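Local coordinates for protein pyruvate kinase (Pyrobaculum aerophilum, PDB 3QTG) that catalyses the last step of glycolysis, the transfer of a phosphoryl group from phosphoenolpyruvate to ADP that yields pyruvate and ATP, at residues Ala387-Val401 with Arg410-Tyr422. Sequence-based numbering, arbitrary orientation.
Sequences ARRIAKFRPRGVVYV and RSLSIVWALEPLY
W416 and R394 meet face to face where the turn after helix 385-391 crosses the loop leading into strand 418-422. The methylene CD of R394 sits over the centre of the indole face, a CH-pi contact 3.3 Å from the centroid of the five-membered ring, while the guanidinium continues flat across the indole toward W416 CB, its plane turned only 13° from the ring. A bend at chi2 (-59°) folds the arginine over the indole. NH1 donates in the guanidinium plane to A391 O, while NE bonds to G315 O and NH2 forms a salt bridge with D317. Tryptophan suits its place because its wide face stacks on the arginine while its one N-H, NE1, binds P395 O at 3.0 Å, in the carbonyl plane. A leucine in place of W416 would probably leave P395 O without this donor and the R394 guanidinium without its flat support.

Beside this polar corner the packing turns apolar. A391, small enough to let the loop close in, puts CB 3.5 Å from W416 O and also against V415 CG1. The extended chain of R388 passes L412, its NE 3.5 Å from L412 CD2, with V415 CG2 over one face of its guanidinium. L418 CD2 rests 3.6 Å from V399 CB, and L412 CD1 bridges V401 CG1 and A387 CB. On the other sheet face, Y400 and E419 run side by side, with E419 OE2 3.3 Å from Y400 CE1.

Four backbone hydrogen bonds, beginning with V399 N to A417 O (2.9 Å), pair the strands in parallel; helix 406-412 makes the right-handed beta-alpha-beta crossover between them. Strand 418-422 forms an edge of the C-terminal domain's sheet within this chain, strand 399-403 lies between it and strand 376-380, and helix 428-439 covers the Y400, E419 and L421 side.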
loop_
_atom_site.group_PDB
_atom_site.type_symbol
_atom_site.label_atom_id
_atom_site.label_comp_id
_atom_site.label_asym_id
_atom_site.label_seq_id
_atom_site.Cartn_x
_atom_site.Cartn_y
_atom_site.Cartn_z
ATOM N N ALA A 387 8.886 -26.596 -7.934
ATOM C CA ALA A 387 9.072 -26.705 -6.481
ATOM C C ALA A 387 9.975 -25.593 -5.981
ATOM O O ALA A 387 9.643 -24.898 -5.022
ATOM C CB ALA A 387 9.647 -28.068 -6.108
ATOM N N ARG A 388 11.119 -25.426 -6.646
ATOM C CA ARG A 388 12.011 -24.281 -6.410
ATOM C C ARG A 388 11.368 -22.903 -6.634
ATOM O O ARG A 388 11.619 -21.968 -5.869
ATOM C CB ARG A 388 13.274 -24.403 -7.265
ATOM C CG ARG A 388 14.269 -25.449 -6.737
ATOM C CD ARG A 388 15.448 -25.609 -7.713
ATOM N NE ARG A 388 16.166 -26.867 -7.491
ATOM C CZ ARG A 388 17.272 -26.956 -6.758
ATOM N NH1 ARG A 388 17.787 -25.860 -6.193
ATOM N NH2 ARG A 388 17.875 -28.130 -6.596
ATOM N N ARG A 389 10.566 -22.759 -7.685
ATOM C CA ARG A 389 9.926 -21.475 -7.916
ATOM C C ARG A 389 8.939 -21.135 -6.776
ATOM O O ARG A 389 8.809 -19.988 -6.392
ATOM C CB ARG A 389 9.250 -21.427 -9.282
ATOM C CG ARG A 389 8.697 -20.043 -9.639
ATOM C CD ARG A 389 7.940 -20.034 -10.965
ATOM N NE ARG A 389 8.617 -20.820 -11.989
ATOM C CZ ARG A 389 9.631 -20.394 -12.732
ATOM N NH1 ARG A 389 10.183 -21.222 -13.622
ATOM N NH2 ARG A 389 10.101 -19.155 -12.590
ATOM N N ILE A 390 8.267 -22.136 -6.233
ATOM C CA ILE A 390 7.377 -21.926 -5.095
ATOM C C ILE A 390 8.177 -21.533 -3.862
ATOM O O ILE A 390 7.824 -20.560 -3.185
ATOM C CB ILE A 390 6.465 -23.163 -4.805
ATOM C CG1 ILE A 390 5.280 -23.180 -5.787
ATOM C CG2 ILE A 390 5.940 -23.134 -3.357
ATOM C CD1 ILE A 390 4.731 -24.550 -6.045
ATOM N N ALA A 391 9.244 -22.289 -3.586
ATOM C CA ALA A 391 10.085 -22.059 -2.404
ATOM C C ALA A 391 10.646 -20.657 -2.306
ATOM O O ALA A 391 10.770 -20.109 -1.204
ATOM C CB ALA A 391 11.219 -23.092 -2.317
ATOM N N LYS A 392 10.995 -20.065 -3.445
ATOM C CA LYS A 392 11.672 -18.759 -3.401
ATOM C C LYS A 392 10.753 -17.664 -2.910
ATOM O O LYS A 392 11.228 -16.609 -2.506
ATOM C CB LYS A 392 12.292 -18.377 -4.745
ATOM C CG LYS A 392 11.312 -17.969 -5.810
ATOM C CD LYS A 392 12.008 -17.836 -7.148
ATOM C CE LYS A 392 11.126 -17.046 -8.090
ATOM N NZ LYS A 392 11.728 -16.990 -9.428
ATOM N N PHE A 393 9.436 -17.914 -2.953
ATOM C CA PHE A 393 8.481 -16.943 -2.425
ATOM C C PHE A 393 8.212 -17.194 -0.968
ATOM O O PHE A 393 7.350 -16.550 -0.399
ATOM C CB PHE A 393 7.171 -16.909 -3.241
ATOM C CG PHE A 393 7.364 -16.384 -4.639
ATOM C CD1 PHE A 393 7.503 -15.017 -4.871
ATOM C CD2 PHE A 393 7.453 -17.262 -5.714
ATOM C CE1 PHE A 393 7.701 -14.539 -6.170
ATOM C CE2 PHE A 393 7.637 -16.798 -6.992
ATOM C CZ PHE A 393 7.754 -15.426 -7.218
ATOM N N ARG A 394 8.943 -18.139 -0.366
ATOM C CA ARG A 394 8.954 -18.307 1.092
ATOM C C ARG A 394 7.578 -18.651 1.696
ATOM O O ARG A 394 7.081 -17.956 2.598
ATOM C CB ARG A 394 9.609 -17.093 1.784
ATOM C CG ARG A 394 11.137 -16.952 1.498
ATOM C CD ARG A 394 11.881 -18.193 1.965
ATOM N NE ARG A 394 13.353 -18.139 1.896
ATOM C CZ ARG A 394 14.069 -18.667 0.916
ATOM N NH1 ARG A 394 13.430 -19.232 -0.089
ATOM N NH2 ARG A 394 15.418 -18.623 0.930
ATOM N N PRO A 395 6.970 -19.757 1.222
ATOM C CA PRO A 395 5.733 -20.232 1.892
ATOM C C PRO A 395 6.045 -20.556 3.351
ATOM O O PRO A 395 7.176 -20.965 3.659
ATOM C CB PRO A 395 5.390 -21.508 1.128
ATOM C CG PRO A 395 6.775 -21.934 0.485
ATOM C CD PRO A 395 7.399 -20.646 0.127
ATOM N N ARG A 396 5.068 -20.385 4.238
ATOM C CA ARG A 396 5.332 -20.370 5.666
ATOM C C ARG A 396 5.082 -21.721 6.307
ATOM O O ARG A 396 5.136 -21.857 7.534
ATOM C CB ARG A 396 4.471 -19.302 6.364
ATOM C CG ARG A 396 4.946 -17.876 6.202
ATOM C CD ARG A 396 6.265 -17.703 6.899
ATOM N NE ARG A 396 6.448 -16.344 7.415
ATOM C CZ ARG A 396 7.196 -15.416 6.824
ATOM N NH1 ARG A 396 7.833 -15.696 5.686
ATOM N NH2 ARG A 396 7.303 -14.215 7.376
ATOM N N GLY A 397 4.783 -22.714 5.487
ATOM C CA GLY A 397 4.577 -24.076 5.971
ATOM C C GLY A 397 5.304 -25.007 5.037
ATOM O O GLY A 397 5.775 -24.583 3.965
ATOM N N VAL A 398 5.427 -26.261 5.448
ATOM C CA VAL A 398 6.055 -27.302 4.629
ATOM C C VAL A 398 5.400 -27.454 3.255
ATOM O O VAL A 398 4.188 -27.376 3.129
ATOM C CB VAL A 398 6.070 -28.664 5.362
ATOM C CG1 VAL A 398 6.546 -29.783 4.437
ATOM C CG2 VAL A 398 6.964 -28.569 6.592
ATOM N N VAL A 399 6.239 -27.659 2.237
ATOM C CA VAL A 399 5.814 -27.883 0.864
ATOM C C VAL A 399 6.182 -29.315 0.510
ATOM O O VAL A 399 7.373 -29.669 0.392
ATOM C CB VAL A 399 6.473 -26.859 -0.124
ATOM C CG1 VAL A 399 5.974 -27.061 -1.566
ATOM C CG2 VAL A 399 6.240 -25.429 0.341
ATOM N N TYR A 400 5.164 -30.157 0.365
ATOM C CA TYR A 400 5.376 -31.549 -0.038
ATOM C C TYR A 400 5.596 -31.619 -1.530
ATOM O O TYR A 400 4.784 -31.099 -2.312
ATOM C CB TYR A 400 4.180 -32.395 0.364
ATOM C CG TYR A 400 3.964 -32.323 1.845
ATOM C CD1 TYR A 400 4.741 -33.100 2.715
ATOM C CD2 TYR A 400 3.035 -31.437 2.385
ATOM C CE1 TYR A 400 4.564 -33.024 4.079
ATOM C CE2 TYR A 400 2.852 -31.354 3.757
ATOM C CZ TYR A 400 3.623 -32.159 4.591
ATOM O OH TYR A 400 3.447 -32.084 5.947
ATOM N N VAL A 401 6.703 -32.227 -1.932
ATOM C CA VAL A 401 7.018 -32.317 -3.342
ATOM C C VAL A 401 7.139 -33.771 -3.737
ATOM O O VAL A 401 7.987 -34.481 -3.222
ATOM C CB VAL A 401 8.338 -31.582 -3.695
ATOM C CG1 VAL A 401 8.604 -31.619 -5.196
ATOM C CG2 VAL A 401 8.332 -30.141 -3.167
ATOM N N ARG A 410 16.806 -35.471 -3.767
ATOM C CA ARG A 410 18.016 -35.144 -3.028
ATOM C C ARG A 410 18.411 -33.674 -3.163
ATOM O O ARG A 410 18.877 -33.067 -2.219
ATOM C CB ARG A 410 19.157 -36.030 -3.514
ATOM C CG ARG A 410 19.051 -37.477 -3.050
ATOM C CD ARG A 410 19.944 -38.367 -3.906
ATOM N NE ARG A 410 19.823 -39.768 -3.541
ATOM C CZ ARG A 410 20.364 -40.783 -4.226
ATOM N NH1 ARG A 410 21.083 -40.569 -5.332
ATOM N NH2 ARG A 410 20.177 -42.025 -3.806
ATOM N N SER A 411 18.260 -33.124 -4.360
ATOM C CA SER A 411 18.600 -31.743 -4.626
ATOM C C SER A 411 17.735 -30.807 -3.758
ATOM O O SER A 411 18.240 -29.852 -3.162
ATOM C CB SER A 411 18.366 -31.471 -6.112
ATOM O OG SER A 411 19.075 -30.339 -6.558
ATOM N N LEU A 412 16.446 -31.128 -3.654
ATOM C CA LEU A 412 15.444 -30.255 -3.021
ATOM C C LEU A 412 15.476 -30.329 -1.491
ATOM O O LEU A 412 14.897 -29.499 -0.797
ATOM C CB LEU A 412 14.044 -30.613 -3.542
ATOM C CG LEU A 412 13.861 -30.520 -5.049
ATOM C CD1 LEU A 412 12.437 -30.918 -5.407
ATOM C CD2 LEU A 412 14.199 -29.105 -5.567
ATOM N N SER A 413 16.201 -31.317 -0.987
ATOM C CA SER A 413 16.358 -31.540 0.441
ATOM C C SER A 413 16.900 -30.336 1.232
ATOM O O SER A 413 16.604 -30.182 2.419
ATOM C CB SER A 413 17.282 -32.730 0.634
ATOM O OG SER A 413 17.107 -33.231 1.943
ATOM N N ILE A 414 17.696 -29.494 0.567
ATOM C CA ILE A 414 18.288 -28.323 1.206
ATOM C C ILE A 414 17.701 -26.990 0.705
ATOM O O ILE A 414 18.277 -25.925 0.917
ATOM C CB ILE A 414 19.865 -28.361 1.178
ATOM C CG1 ILE A 414 20.436 -28.300 -0.253
ATOM C CG2 ILE A 414 20.372 -29.625 1.901
ATOM C CD1 ILE A 414 21.869 -27.757 -0.283
ATOM N N VAL A 415 16.548 -27.066 0.040
ATOM C CA VAL A 415 15.801 -25.884 -0.374
ATOM C C VAL A 415 14.730 -25.587 0.700
ATOM O O VAL A 415 14.097 -26.509 1.229
ATOM C CB VAL A 415 15.166 -26.074 -1.801
ATOM C CG1 VAL A 415 14.380 -24.811 -2.223
ATOM C CG2 VAL A 415 16.258 -26.366 -2.860
ATOM N N TRP A 416 14.575 -24.317 1.043
ATOM C CA TRP A 416 13.549 -23.817 1.986
ATOM C C TRP A 416 12.187 -24.531 1.920
ATOM O O TRP A 416 11.553 -24.566 0.868
ATOM C CB TRP A 416 13.326 -22.324 1.738
ATOM C CG TRP A 416 12.135 -21.746 2.462
ATOM C CD1 TRP A 416 10.838 -21.685 2.002
ATOM C CD2 TRP A 416 12.128 -21.134 3.759
ATOM N NE1 TRP A 416 10.043 -21.083 2.921
ATOM C CE2 TRP A 416 10.790 -20.739 4.018
ATOM C CE3 TRP A 416 13.122 -20.872 4.722
ATOM C CZ2 TRP A 416 10.401 -20.092 5.211
ATOM C CZ3 TRP A 416 12.739 -20.221 5.933
ATOM C CH2 TRP A 416 11.376 -19.836 6.149
ATOM N N ALA A 417 11.765 -25.077 3.057
ATOM C CA ALA A 417 10.410 -25.643 3.310
ATOM C C ALA A 417 10.082 -26.948 2.612
ATOM O O ALA A 417 9.068 -27.581 2.938
ATOM C CB ALA A 417 9.278 -24.592 3.057
ATOM N N LEU A 418 10.902 -27.351 1.644
ATOM C CA LEU A 418 10.544 -28.481 0.792
ATOM C C LEU A 418 10.708 -29.809 1.488
ATOM O O LEU A 418 11.742 -30.082 2.129
ATOM C CB LEU A 418 11.320 -28.484 -0.533
ATOM C CG LEU A 418 11.240 -27.238 -1.425
ATOM C CD1 LEU A 418 11.842 -27.569 -2.765
ATOM C CD2 LEU A 418 9.797 -26.716 -1.574
ATOM N N GLU A 419 9.676 -30.634 1.360
ATOM C CA GLU A 419 9.769 -32.026 1.786
ATOM C C GLU A 419 9.624 -32.959 0.583
ATOM O O GLU A 419 8.512 -33.285 0.167
ATOM C CB GLU A 419 8.776 -32.384 2.891
ATOM C CG GLU A 419 9.285 -33.592 3.672
ATOM C CD GLU A 419 8.222 -34.259 4.501
ATOM O OE1 GLU A 419 7.992 -35.470 4.294
ATOM O OE2 GLU A 419 7.609 -33.576 5.347
ATOM N N PRO A 420 10.767 -33.373 0.021
ATOM C CA PRO A 420 10.750 -34.183 -1.179
ATOM C C PRO A 420 10.460 -35.656 -0.914
ATOM O O PRO A 420 11.076 -36.282 -0.044
ATOM C CB PRO A 420 12.143 -33.958 -1.778
ATOM C CG PRO A 420 13.021 -33.624 -0.598
ATOM C CD PRO A 420 12.139 -33.039 0.471
ATOM N N LEU A 421 9.522 -36.186 -1.689
ATOM C CA LEU A 421 9.032 -37.552 -1.575
ATOM C C LEU A 421 9.233 -38.242 -2.911
ATOM O O LEU A 421 8.814 -37.734 -3.952
ATOM C CB LEU A 421 7.534 -37.547 -1.234
ATOM C CG LEU A 421 7.115 -36.796 0.039
ATOM C CD1 LEU A 421 5.672 -36.351 -0.018
ATOM C CD2 LEU A 421 7.385 -37.637 1.296
ATOM N N TYR A 422 9.891 -39.394 -2.884
ATOM C CA TYR A 422 10.047 -40.195 -4.083
ATOM C C TYR A 422 8.715 -40.862 -4.407
ATOM O O TYR A 422 8.222 -41.679 -3.624
ATOM C CB TYR A 422 11.150 -41.236 -3.919
ATOM C CG TYR A 422 11.259 -42.160 -5.112
ATOM C CD1 TYR A 422 11.753 -41.697 -6.330
ATOM C CD2 TYR A 422 10.846 -43.485 -5.026
ATOM C CE1 TYR A 422 11.849 -42.539 -7.436
ATOM C CE2 TYR A 422 10.937 -44.338 -6.118
ATOM C CZ TYR A 422 11.436 -43.858 -7.322
ATOM O OH TYR A 422 11.520 -44.701 -8.413
#